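Local coordinates for succinoglycan biosynthesis protein (Bacillus cereus ATCC 14579, PDB 3B55) that binds calcium and belongs to the erythromycin esterase-like family, although its substrate and the reaction it may carry out remain unestablished, at residues A83-H88 with P139-K144; T92-I97 with I302-N307; N349-N352 with E356-P359. The protein carries 1 engineered substitution. One frame throughout, in Å; residues are numbered along the deposited sequence.

Contact 1: residues A83-H88 with P139-K144. With CA (calcium ion), chain B.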
ATOM      1  N   ALA A  83       3.835 -10.251  -0.321  1.00  8.48           N
ATOM      2  CA  ALA A  83       4.964 -10.794   0.425  1.00 12.07           C
ATOM      3  C   ALA A  83       6.260 -10.113   0.018  1.00  8.74           C
ATOM      4  O   ALA A  83       7.174  -9.988   0.820  1.00 13.71           O
ATOM      5  CB  ALA A  83       5.067 -12.309   0.213  1.00  7.73           C
ATOM      6  N   THR A  84       6.317  -9.669  -1.229  1.00 10.79           N
ATOM      7  CA  THR A  84       7.489  -8.994  -1.775  1.00 11.37           C
ATOM      8  C   THR A  84       7.085  -8.120  -2.955  1.00 10.45           C
ATOM      9  O   THR A  84       6.064  -8.374  -3.596  1.00 11.14           O
ATOM     10  CB  THR A  84       8.531  -9.995  -2.298  1.00 14.23           C
ATOM     11  OG1 THR A  84       9.542  -9.286  -3.019  1.00 14.29           O
ATOM     12  CG2 THR A  84       7.879 -11.013  -3.249  1.00 14.59           C
ATOM     13  N   HIS A  85       7.894  -7.106  -3.250  1.00  8.37           N
ATOM     14  CA  HIS A  85       7.610  -6.223  -4.375  1.00  9.34           C
ATOM     15  C   HIS A  85       8.208  -6.723  -5.682  1.00  9.74           C
ATOM     16  O   HIS A  85       8.127  -6.032  -6.696  1.00 10.40           O
ATOM     17  CB  HIS A  85       8.161  -4.825  -4.130  1.00  7.04           C
ATOM     18  CG  HIS A  85       7.428  -4.071  -3.078  1.00 11.97           C
ATOM     19  ND1 HIS A  85       6.065  -4.179  -2.902  1.00  8.38           N
ATOM     20  CD2 HIS A  85       7.850  -3.148  -2.186  1.00  8.05           C
ATOM     21  CE1 HIS A  85       5.678  -3.352  -1.951  1.00  8.75           C
ATOM     22  NE2 HIS A  85       6.742  -2.714  -1.503  1.00  7.74           N
ATOM     23  N   GLY A  86       8.802  -7.910  -5.676  1.00  7.54           N
ATOM     24  CA  GLY A  86       9.409  -8.398  -6.904  1.00  8.99           C
ATOM     25  C   GLY A  86       8.971  -9.747  -7.446  1.00  7.99           C
ATOM     26  O   GLY A  86       9.770 -10.434  -8.077  1.00  5.93           O
ATOM     27  N   ALA A  87       7.719 -10.133  -7.223  1.00  7.93           N
ATOM     28  CA  ALA A  87       7.235 -11.412  -7.737  1.00 10.52           C
ATOM     29  C   ALA A  87       6.030 -11.232  -8.659  1.00 12.52           C
ATOM     30  O   ALA A  87       5.082 -10.506  -8.340  1.00 11.65           O
ATOM     31  CB  ALA A  87       6.883 -12.353  -6.589  1.00 10.32           C
ATOM     32  N   HIS A  88       6.084 -11.912  -9.802  1.00  9.60           N
ATOM     33  CA  HIS A  88       5.041 -11.862 -10.821  1.00  9.38           C
ATOM     34  C   HIS A  88       3.681 -12.395 -10.367  1.00  9.71           C
ATOM     35  O   HIS A  88       2.664 -11.710 -10.493  1.00 12.12           O
ATOM     36  CB  HIS A  88       5.523 -12.641 -12.058  1.00 10.05           C
ATOM     37  CG  HIS A  88       4.511 -12.737 -13.158  1.00  9.65           C
ATOM     38  ND1 HIS A  88       3.828 -13.900 -13.439  1.00 13.78           N
ATOM     39  CD2 HIS A  88       4.077 -11.822 -14.055  1.00 13.67           C
ATOM     40  CE1 HIS A  88       3.019 -13.698 -14.465  1.00 15.41           C
ATOM     41  NE2 HIS A  88       3.152 -12.444 -14.857  1.00 12.80           N
ATOM     42  N   PRO A 139      10.222   3.154  -9.711  1.00 15.51           N
ATOM     43  CA  PRO A 139      11.075   2.176 -10.399  1.00 16.94           C
ATOM     44  C   PRO A 139      10.784   0.704 -10.123  1.00 16.03           C
ATOM     45  O   PRO A 139      10.653  -0.082 -11.055  1.00 17.96           O
ATOM     46  CB  PRO A 139      12.482   2.592  -9.971  1.00 18.20           C
ATOM     47  CG  PRO A 139      12.365   4.080  -9.939  1.00 14.41           C
ATOM     48  CD  PRO A 139      11.032   4.286  -9.218  1.00 16.76           C
ATOM     49  N   VAL A 140      10.682   0.332  -8.853  1.00 16.44           N
ATOM     50  CA  VAL A 140      10.413  -1.054  -8.500  1.00 19.47           C
ATOM     51  C   VAL A 140       9.033  -1.505  -8.983  1.00 18.83           C
ATOM     52  O   VAL A 140       8.789  -2.702  -9.131  1.00 18.22           O
ATOM     53  CB  VAL A 140      10.529  -1.278  -6.965  1.00 18.70           C
ATOM     54  CG1 VAL A 140       9.540  -0.393  -6.219  1.00 22.75           C
ATOM     55  CG2 VAL A 140      10.270  -2.728  -6.638  1.00 21.80           C
ATOM     56  N   PHE A 141       8.137  -0.551  -9.233  1.00 17.82           N
ATOM     57  CA  PHE A 141       6.796  -0.887  -9.710  1.00 13.49           C
ATOM     58  C   PHE A 141       6.625  -0.658 -11.211  1.00 12.32           C
ATOM     59  O   PHE A 141       5.529  -0.821 -11.743  1.00  9.72           O
ATOM     60  CB  PHE A 141       5.735  -0.090  -8.947  1.00 12.91           C
ATOM     61  CG  PHE A 141       5.737  -0.342  -7.472  1.00 16.33           C
ATOM     62  CD1 PHE A 141       5.643  -1.641  -6.974  1.00 15.10           C
ATOM     63  CD2 PHE A 141       5.845   0.717  -6.576  1.00 19.26           C
ATOM     64  CE1 PHE A 141       5.659  -1.880  -5.603  1.00 18.41           C
ATOM     65  CE2 PHE A 141       5.862   0.488  -5.204  1.00 22.45           C
ATOM     66  CZ  PHE A 141       5.771  -0.814  -4.715  1.00 20.36           C
ATOM     67  N   LYS A 142       7.697  -0.265 -11.894  1.00 11.36           N
ATOM     68  CA  LYS A 142       7.608  -0.072 -13.335  1.00 15.05           C
ATOM     69  C   LYS A 142       7.654  -1.482 -13.930  1.00 15.15           C
ATOM     70  O   LYS A 142       8.680  -1.920 -14.442  1.00 14.66           O
ATOM     71  CB  LYS A 142       8.787   0.746 -13.866  1.00 13.64           C
ATOM     72  CG  LYS A 142       8.786   2.221 -13.486  1.00 16.00           C
ATOM     73  CD  LYS A 142       9.887   2.956 -14.256  1.00 19.28           C
ATOM     74  CE  LYS A 142      10.305   4.269 -13.590  1.00 19.25           C
ATOM     75  NZ  LYS A 142       9.300   5.375 -13.677  1.00 12.62           N
ATOM     76  N   THR A 143       6.538  -2.195 -13.849  1.00 15.08           N
ATOM     77  CA  THR A 143       6.488  -3.560 -14.357  1.00 16.52           C
ATOM     78  C   THR A 143       5.251  -3.785 -15.204  1.00 14.84           C
ATOM     79  O   THR A 143       4.294  -3.021 -15.141  1.00 14.54           O
ATOM     80  CB  THR A 143       6.474  -4.593 -13.204  1.00 14.30           C
ATOM     81  OG1 THR A 143       5.237  -4.502 -12.487  1.00 17.26           O
ATOM     82  CG2 THR A 143       7.607  -4.326 -12.244  1.00 13.97           C
ATOM     83  N   LYS A 144       5.282  -4.853 -15.984  1.00 13.29           N
ATOM     84  CA  LYS A 144       4.182  -5.215 -16.859  1.00 13.69           C
ATOM     85  C   LYS A 144       2.895  -5.522 -16.094  1.00 12.01           C
ATOM     86  O   LYS A 144       1.804  -5.154 -16.537  1.00 11.37           O
ATOM     87  CB  LYS A 144       4.588  -6.433 -17.674  1.00 13.82           C
ATOM     88  CG  LYS A 144       3.712  -6.725 -18.867  1.00 25.70           C
ATOM     89  CD  LYS A 144       4.335  -7.851 -19.661  1.00 37.97           C
ATOM     90  CE  LYS A 144       5.792  -7.519 -19.966  1.00 40.29           C
ATOM     91  NZ  LYS A 144       6.567  -8.649 -20.540  1.00 39.29           N
TER
HETATM   92 CA    CA B 501       7.350  -1.007   0.040  1.00 11.37          CA
HETATM   93  O   HOH W   1       8.572  -5.578  -9.183  1.00 17.42           O
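His85 and Val140 mark the nearest approach of two loop segments, their CA atoms 7.2 Å apart. Residues 83-88 run from strand 77-82 to helix 88-104, with Ala87 at the helix N-cap; on the way Thr84 OG1 accepts from the backbone N of Gly86 in an ST turn. Residues 139-144 make a short 3-10 turn, then an inverse gamma turn centred on Lys142, and enter helix 144-158 at Thr143. The backbones are bridged by a water that donates to His85 O at 2.6 Å and to Val140 O at 2.9 Å. Beside this bridge the side chains meet directly. Phe141 drives its CE1-CZ edge against one face of His85 in a T-shaped stack, ring centroids 4.9 Å apart and planes at 80°, with CZ over the middle of the imidazole. Val140 CG2 rests on His85 CB at 3.9 Å, while Val140 CG1 lies over a face of the Phe141 ring. CG anti to the carbonyl carbon (chi1 -70°) places the His85 ring between the metal and Glu82, and NE2 binds the calcium ion at 2.4 Å beside Glu113, the other protein ligand. Its ND1 is hydrogen-bonded to second-shell Glu82, which fixes the ring's rotation, and His306 packs edge-to-face with it. Metal at one nitrogen, carboxylate at the other and a phenyl edge on one face orient this buried imidazole, and the carboxylate would be expected to make it a stronger ligand.

Contact 2: residues T92-I97 with I302-N307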
ATOM      1  N   THR A  92      -0.027 -10.536  -9.984  1.00 10.30           N
ATOM      2  CA  THR A  92      -1.209 -10.962 -10.721  1.00  9.28           C
ATOM      3  C   THR A  92      -2.326 -11.506  -9.840  1.00  9.28           C
ATOM      4  O   THR A  92      -3.500 -11.303 -10.141  1.00  7.23           O
ATOM      5  CB  THR A  92      -0.879 -12.023 -11.798  1.00 11.37           C
ATOM      6  OG1 THR A  92      -0.345 -13.197 -11.175  1.00 14.40           O
ATOM      7  CG2 THR A  92       0.116 -11.461 -12.822  1.00  9.31           C
HETATM    8  N   MSE A  93      -1.972 -12.197  -8.758  1.00  9.82           N
HETATM    9  CA  MSE A  93      -2.984 -12.740  -7.861  1.00 10.27           C
HETATM   10  C   MSE A  93      -3.688 -11.591  -7.134  1.00 11.30           C
HETATM   11  O   MSE A  93      -4.882 -11.667  -6.834  1.00  8.95           O
HETATM   12  CB  MSE A  93      -2.352 -13.680  -6.836  1.00 12.07           C
HETATM   13  CG  MSE A  93      -3.355 -14.407  -5.971  1.00 16.12           C
HETATM   14 SE   MSE A  93      -4.600 -15.502  -7.002  1.00 34.16          SE
HETATM   15  CE  MSE A  93      -3.514 -17.051  -7.277  1.00 41.93           C
ATOM     16  N   LYS A  94      -2.945 -10.525  -6.847  1.00  9.59           N
ATOM     17  CA  LYS A  94      -3.526  -9.374  -6.168  1.00  8.41           C
ATOM     18  C   LYS A  94      -4.428  -8.627  -7.147  1.00  9.41           C
ATOM     19  O   LYS A  94      -5.419  -8.008  -6.759  1.00  7.44           O
ATOM     20  CB  LYS A  94      -2.423  -8.453  -5.647  1.00 10.19           C
ATOM     21  CG  LYS A  94      -1.830  -8.912  -4.323  1.00  4.77           C
ATOM     22  CD  LYS A  94      -0.824  -7.902  -3.794  1.00  9.46           C
ATOM     23  CE  LYS A  94      -1.461  -6.531  -3.598  1.00  6.94           C
ATOM     24  NZ  LYS A  94      -0.451  -5.553  -3.106  1.00  7.34           N
ATOM     25  N   HIS A  95      -4.068  -8.701  -8.424  1.00  7.72           N
ATOM     26  CA  HIS A  95      -4.832  -8.069  -9.484  1.00  8.27           C
ATOM     27  C   HIS A  95      -6.200  -8.761  -9.542  1.00  9.29           C
ATOM     28  O   HIS A  95      -7.243  -8.107  -9.600  1.00  8.52           O
ATOM     29  CB  HIS A  95      -4.063  -8.223 -10.806  1.00  8.84           C
ATOM     30  CG  HIS A  95      -4.751  -7.633 -12.002  1.00 10.39           C
ATOM     31  ND1 HIS A  95      -4.121  -7.506 -13.222  1.00  7.31           N
ATOM     32  CD2 HIS A  95      -6.016  -7.189 -12.183  1.00  9.10           C
ATOM     33  CE1 HIS A  95      -4.971  -7.014 -14.107  1.00  8.71           C
ATOM     34  NE2 HIS A  95      -6.128  -6.814 -13.502  1.00 11.08           N
ATOM     35  N   ARG A  96      -6.187 -10.088  -9.505  1.00  9.73           N
ATOM     36  CA  ARG A  96      -7.421 -10.860  -9.550  1.00  6.74           C
ATOM     37  C   ARG A  96      -8.359 -10.524  -8.391  1.00  9.79           C
ATOM     38  O   ARG A  96      -9.578 -10.460  -8.564  1.00 11.37           O
ATOM     39  CB  ARG A  96      -7.111 -12.353  -9.513  1.00  4.89           C
ATOM     40  CG  ARG A  96      -6.230 -12.866 -10.646  1.00 10.31           C
ATOM     41  CD  ARG A  96      -6.296 -14.380 -10.671  1.00 15.86           C
ATOM     42  NE  ARG A  96      -7.678 -14.811 -10.882  1.00 26.19           N
ATOM     43  CZ  ARG A  96      -8.251 -15.833 -10.257  1.00 24.96           C
ATOM     44  NH1 ARG A  96      -7.562 -16.545  -9.371  1.00 31.34           N
ATOM     45  NH2 ARG A  96      -9.519 -16.133 -10.507  1.00 17.78           N
ATOM     46  N   ILE A  97      -7.787 -10.331  -7.207  1.00  9.73           N
ATOM     47  CA  ILE A  97      -8.569 -10.010  -6.020  1.00  9.97           C
ATOM     48  C   ILE A  97      -9.214  -8.634  -6.138  1.00  9.79           C
ATOM     49  O   ILE A  97     -10.393  -8.463  -5.818  1.00 12.34           O
ATOM     50  CB  ILE A  97      -7.687 -10.066  -4.751  1.00 10.26           C
ATOM     51  CG1 ILE A  97      -7.108 -11.480  -4.604  1.00  9.53           C
ATOM     52  CG2 ILE A  97      -8.500  -9.682  -3.528  1.00  6.31           C
ATOM     53  CD1 ILE A  97      -6.113 -11.631  -3.491  1.00 13.04           C
ATOM     54  N   ILE A 302      -9.426  -0.219  -1.125  1.00 10.11           N
ATOM     55  CA  ILE A 302      -8.489  -1.342  -1.138  1.00 12.62           C
ATOM     56  C   ILE A 302      -7.074  -0.796  -0.955  1.00 10.10           C
ATOM     57  O   ILE A 302      -6.583  -0.063  -1.804  1.00 12.41           O
ATOM     58  CB  ILE A 302      -8.511  -2.099  -2.482  1.00  8.44           C
ATOM     59  CG1 ILE A 302      -9.908  -2.657  -2.751  1.00 15.96           C
ATOM     60  CG2 ILE A 302      -7.500  -3.226  -2.456  1.00  8.99           C
ATOM     61  CD1 ILE A 302     -10.018  -3.405  -4.054  1.00  8.53           C
ATOM     62  N   VAL A 303      -6.417  -1.157   0.139  1.00 10.69           N
ATOM     63  CA  VAL A 303      -5.061  -0.677   0.382  1.00 11.76           C
ATOM     64  C   VAL A 303      -4.068  -1.720  -0.120  1.00 11.30           C
ATOM     65  O   VAL A 303      -3.861  -2.755   0.502  1.00 13.37           O
ATOM     66  CB  VAL A 303      -4.825  -0.409   1.877  1.00 13.51           C
ATOM     67  CG1 VAL A 303      -3.417   0.134   2.089  1.00 12.89           C
ATOM     68  CG2 VAL A 303      -5.864   0.577   2.384  1.00 10.99           C
ATOM     69  N   TRP A 304      -3.469  -1.419  -1.263  1.00 12.37           N
ATOM     70  CA  TRP A 304      -2.504  -2.281  -1.915  1.00 11.93           C
ATOM     71  C   TRP A 304      -1.085  -1.846  -1.559  1.00 13.57           C
ATOM     72  O   TRP A 304      -0.649  -0.746  -1.926  1.00 13.88           O
ATOM     73  CB  TRP A 304      -2.748  -2.197  -3.426  1.00  9.64           C
ATOM     74  CG  TRP A 304      -1.720  -2.818  -4.310  1.00 15.37           C
ATOM     75  CD1 TRP A 304      -0.385  -2.524  -4.362  1.00 12.83           C
ATOM     76  CD2 TRP A 304      -1.963  -3.762  -5.359  1.00 12.00           C
ATOM     77  NE1 TRP A 304       0.212  -3.218  -5.383  1.00 15.08           N
ATOM     78  CE2 TRP A 304      -0.733  -3.985  -6.013  1.00 13.07           C
ATOM     79  CE3 TRP A 304      -3.103  -4.436  -5.813  1.00 15.84           C
ATOM     80  CZ2 TRP A 304      -0.608  -4.859  -7.101  1.00 13.13           C
ATOM     81  CZ3 TRP A 304      -2.978  -5.306  -6.900  1.00 16.57           C
ATOM     82  CH2 TRP A 304      -1.740  -5.507  -7.529  1.00 11.14           C
ATOM     83  N   GLY A 305      -0.375  -2.720  -0.848  1.00  9.94           N
ATOM     84  CA  GLY A 305       0.993  -2.436  -0.448  1.00  8.02           C
ATOM     85  C   GLY A 305       1.722  -3.672   0.068  1.00  9.76           C
ATOM     86  O   GLY A 305       1.238  -4.793  -0.070  1.00 12.42           O
ATOM     87  N   HIS A 306       2.890  -3.468   0.661  1.00  9.36           N
ATOM     88  CA  HIS A 306       3.701  -4.564   1.192  1.00 10.37           C
ATOM     89  C   HIS A 306       3.038  -5.181   2.435  1.00 13.28           C
ATOM     90  O   HIS A 306       2.318  -4.492   3.171  1.00 13.60           O
ATOM     91  CB  HIS A 306       5.100  -4.022   1.537  1.00  9.92           C
ATOM     92  CG  HIS A 306       6.107  -5.077   1.869  1.00  7.57           C
ATOM     93  ND1 HIS A 306       6.081  -5.786   3.051  1.00 12.22           N
ATOM     94  CD2 HIS A 306       7.179  -5.534   1.180  1.00  7.87           C
ATOM     95  CE1 HIS A 306       7.094  -6.634   3.075  1.00 11.26           C
ATOM     96  NE2 HIS A 306       7.776  -6.502   1.950  1.00 13.74           N
ATOM     97  N   ASN A 307       3.260  -6.478   2.655  1.00 12.55           N
ATOM     98  CA  ASN A 307       2.699  -7.172   3.823  1.00 12.37           C
ATOM     99  C   ASN A 307       2.961  -6.397   5.111  1.00 12.19           C
ATOM    100  O   ASN A 307       2.108  -6.335   6.001  1.00 11.67           O
ATOM    101  CB  ASN A 307       3.312  -8.573   3.974  1.00 10.73           C
ATOM    102  CG  ASN A 307       2.584  -9.634   3.158  1.00 13.95           C
ATOM    103  OD1 ASN A 307       3.002 -10.791   3.116  1.00 14.74           O
ATOM    104  ND2 ASN A 307       1.487  -9.251   2.522  1.00  9.32           N
TER
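A lysine-tryptophan cation-pi contact joins helix 88-104 to strand 301-306 of the central mixed sheet, here through residues 92-97 and 302-307. Helix and strand segments run antiparallel, their axes 173° apart in direction and 11.0 Å apart at closest approach, and this gap is filled mainly by Lys94 and Trp304. The indole reaches out from the strand with CG anti to the backbone N (chi1 170°), and the lysine chain lies across one of its faces. Lys94 CB touches the far end of the benzene ring, 3.4 Å from Trp304 CZ3. Further along, CE stands over the six-membered ring in a CH-pi contact, 3.5 Å from its centroid. A bend at chi3 then carries the ammonium group over the pyrrole, where NZ is 3.1 Å from the centroid of the five-membered ring and only 3° off its normal. NZ and Trp304 NE1 are both donors, so their closeness reflects the cation-pi placement over the ring and not a hydrogen bond. The positive end has stronger partners beyond the indole: a salt bridge to Glu82 and a hydrogen bond to Leu80 O, which together satisfy a charge buried in the protein. At the indole's edge the backbone N of His95 lies 3.9 Å from Trp304 CZ3, near the ring plane. Because Glu82 also holds the calcium ligand His85, Lys94 belongs to the outer shell of the metal site. Around the pair, Phe91 and Val98 of helix 88-104 add to the packing on Trp304, Met146 and Leu149 reach it from helix 144-158, and the strand's backbone pairs with strands 77-82 and 109-112 on its two sides.

Contact 3: residues N349-N352 with E356-P359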
ATOM      1  N   ASN A 349      12.513 -10.469  -7.830  1.00 11.72           N
ATOM      2  CA  ASN A 349      13.385  -9.327  -8.046  1.00 12.15           C
ATOM      3  C   ASN A 349      13.690  -8.676  -6.702  1.00 13.86           C
ATOM      4  O   ASN A 349      12.816  -8.558  -5.831  1.00 11.03           O
ATOM      5  CB  ASN A 349      12.730  -8.280  -8.951  1.00 12.18           C
ATOM      6  CG  ASN A 349      12.708  -8.694 -10.408  1.00 12.08           C
ATOM      7  OD1 ASN A 349      13.709  -9.160 -10.948  1.00  9.83           O
ATOM      8  ND2 ASN A 349      11.564  -8.514 -11.055  1.00 11.38           N
ATOM      9  N   VAL A 350      14.938  -8.259  -6.540  1.00 14.96           N
ATOM     10  CA  VAL A 350      15.381  -7.601  -5.322  1.00 15.98           C
ATOM     11  C   VAL A 350      16.662  -6.859  -5.674  1.00 16.11           C
ATOM     12  O   VAL A 350      17.327  -7.209  -6.648  1.00 17.02           O
ATOM     13  CB  VAL A 350      15.674  -8.630  -4.207  1.00 15.48           C
ATOM     14  CG1 VAL A 350      16.855  -9.525  -4.605  1.00 11.38           C
ATOM     15  CG2 VAL A 350      15.965  -7.912  -2.906  1.00 16.04           C
ATOM     16  N   LYS A 351      16.994  -5.822  -4.911  1.00 16.44           N
ATOM     17  CA  LYS A 351      18.223  -5.078  -5.162  1.00 19.33           C
ATOM     18  C   LYS A 351      19.402  -5.892  -4.624  1.00 20.42           C
ATOM     19  O   LYS A 351      19.377  -6.344  -3.481  1.00 22.07           O
ATOM     20  CB  LYS A 351      18.173  -3.708  -4.484  1.00 18.33           C
ATOM     21  CG  LYS A 351      17.241  -2.720  -5.181  1.00 25.28           C
ATOM     22  CD  LYS A 351      17.313  -1.346  -4.536  1.00 29.06           C
ATOM     23  CE  LYS A 351      16.463  -0.334  -5.288  1.00 33.96           C
ATOM     24  NZ  LYS A 351      16.296   0.940  -4.526  1.00 33.17           N
ATOM     25  N   ASN A 352      20.430  -6.080  -5.449  1.00 21.67           N
ATOM     26  CA  ASN A 352      21.596  -6.865  -5.039  1.00 22.61           C
ATOM     27  C   ASN A 352      22.602  -6.121  -4.166  1.00 25.33           C
ATOM     28  O   ASN A 352      22.331  -5.024  -3.673  1.00 24.69           O
ATOM     29  CB  ASN A 352      22.321  -7.436  -6.264  1.00 18.41           C
ATOM     30  CG  ASN A 352      22.762  -6.368  -7.236  1.00 21.46           C
ATOM     31  OD1 ASN A 352      22.797  -5.179  -6.909  1.00 16.63           O
ATOM     32  ND2 ASN A 352      23.128  -6.789  -8.439  1.00 21.33           N
ATOM     33  N   GLU A 356      21.397  -2.861  -7.323  1.00 29.44           N
ATOM     34  CA  GLU A 356      20.637  -2.947  -8.572  1.00 28.87           C
ATOM     35  C   GLU A 356      19.450  -3.902  -8.418  1.00 25.25           C
ATOM     36  O   GLU A 356      19.576  -4.985  -7.842  1.00 25.84           O
ATOM     37  CB  GLU A 356      21.549  -3.412  -9.716  1.00 31.57           C
ATOM     38  CG  GLU A 356      20.837  -3.596 -11.061  1.00 41.59           C
ATOM     39  CD  GLU A 356      21.448  -2.755 -12.179  1.00 55.88           C
ATOM     40  OE1 GLU A 356      22.694  -2.707 -12.269  1.00 55.74           O
ATOM     41  OE2 GLU A 356      20.683  -2.155 -12.974  1.00 50.71           O
ATOM     42  N   PHE A 357      18.300  -3.485  -8.935  1.00 21.81           N
ATOM     43  CA  PHE A 357      17.066  -4.262  -8.873  1.00 19.00           C
ATOM     44  C   PHE A 357      17.059  -5.319  -9.970  1.00 18.62           C
ATOM     45  O   PHE A 357      17.087  -4.986 -11.157  1.00 21.90           O
ATOM     46  CB  PHE A 357      15.868  -3.319  -9.040  1.00 20.26           C
ATOM     47  CG  PHE A 357      14.540  -3.945  -8.707  1.00 19.23           C
ATOM     48  CD1 PHE A 357      14.296  -4.456  -7.437  1.00 18.48           C
ATOM     49  CD2 PHE A 357      13.525  -3.998  -9.658  1.00 20.24           C
ATOM     50  CE1 PHE A 357      13.059  -5.012  -7.117  1.00 21.32           C
ATOM     51  CE2 PHE A 357      12.281  -4.553  -9.346  1.00 21.44           C
ATOM     52  CZ  PHE A 357      12.050  -5.057  -8.076  1.00 20.25           C
ATOM     53  N   GLY A 358      17.021  -6.591  -9.576  1.00 15.39           N
ATOM     54  CA  GLY A 358      17.015  -7.669 -10.554  1.00 13.73           C
ATOM     55  C   GLY A 358      16.577  -9.013  -9.995  1.00  9.60           C
ATOM     56  O   GLY A 358      16.278  -9.117  -8.814  1.00 14.50           O
ATOM     57  N   PRO A 359      16.536 -10.070 -10.819  1.00 10.16           N
ATOM     58  CA  PRO A 359      16.128 -11.406 -10.372  1.00  9.52           C
ATOM     59  C   PRO A 359      17.206 -12.113  -9.557  1.00 14.98           C
ATOM     60  O   PRO A 359      17.631 -13.213  -9.907  1.00 16.05           O
ATOM     61  CB  PRO A 359      15.848 -12.124 -11.679  1.00 11.03           C
ATOM     62  CG  PRO A 359      16.927 -11.550 -12.575  1.00 12.80           C
ATOM     63  CD  PRO A 359      16.853 -10.072 -12.260  1.00  9.63           C
TER
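The ring of Phe357 lies along the backbone of the paired strand, with Asn349 CB over one face and the backbone N of Lys351 at its edge. Asn349 CB makes a CH-pi contact there, 3.9 Å from the ring centroid and 29° off the normal; its nearest ring atom is Phe357 CZ. Phe357 CG is anti to the backbone N (chi1 -168°), which swings the ring back along the hairpin toward Asn349. The Asn349 amide extends beyond the ring: OD1 packs against the Gly358-Pro359 peptide, and ND2 is hydrogen-bonded to Ser439. At the other end of the hairpin the Asn352 and Glu356 side chains run alongside each other, Asn352 OD1 against Glu356 CB at 3.5 Å, while the carboxylate leads away. Between these ends, Val350 and Gly358 form an antiparallel hydrogen-bonded pair, with Val350 N to Gly358 O at 2.8 Å and Gly358 N to Val350 O at 3.0 Å. Lys351 and Phe357 follow as a non-hydrogen-bonded pair, CA atoms 4.0 Å apart. Separately, Lys351 CA approaches Glu356 O at 3.0 Å in a CA-H...O contact. Asn352 closes the turn twice: its N donates to Glu356 O at 2.8 Å, and its OD1 accepts from Glu356 N at 2.7 Å, the donor standing 39° out of the amide's carbonyl plane. One side-chain oxygen thus takes a good bond from Glu356 N and a weak one from Asp354 N, two residues on, and ties the tip of the hairpin through a side chain as well as through its backbone.

In the fold
From the N terminus, strand 77-82 leads into the first segment of contact 1, and helix 88-104 then supplies residues 92-97 of contact 2. Contact 1 closes a loop of 50 intervening residues at 139-144; contact 2 closes one of 204 at 302-307, so the two loops cross. They also touch in space, His85 CE1 packing on His306 CB, which brings two loops at the sheet's end together with the helix 88-104 and strand 301-306 pair. Contact 3 follows in series as a local hairpin with three residues between its segments. It meets contact 1 through Val140 against Phe357 and a probable Gly86-Asn349 backbone bond, but does not touch contact 2.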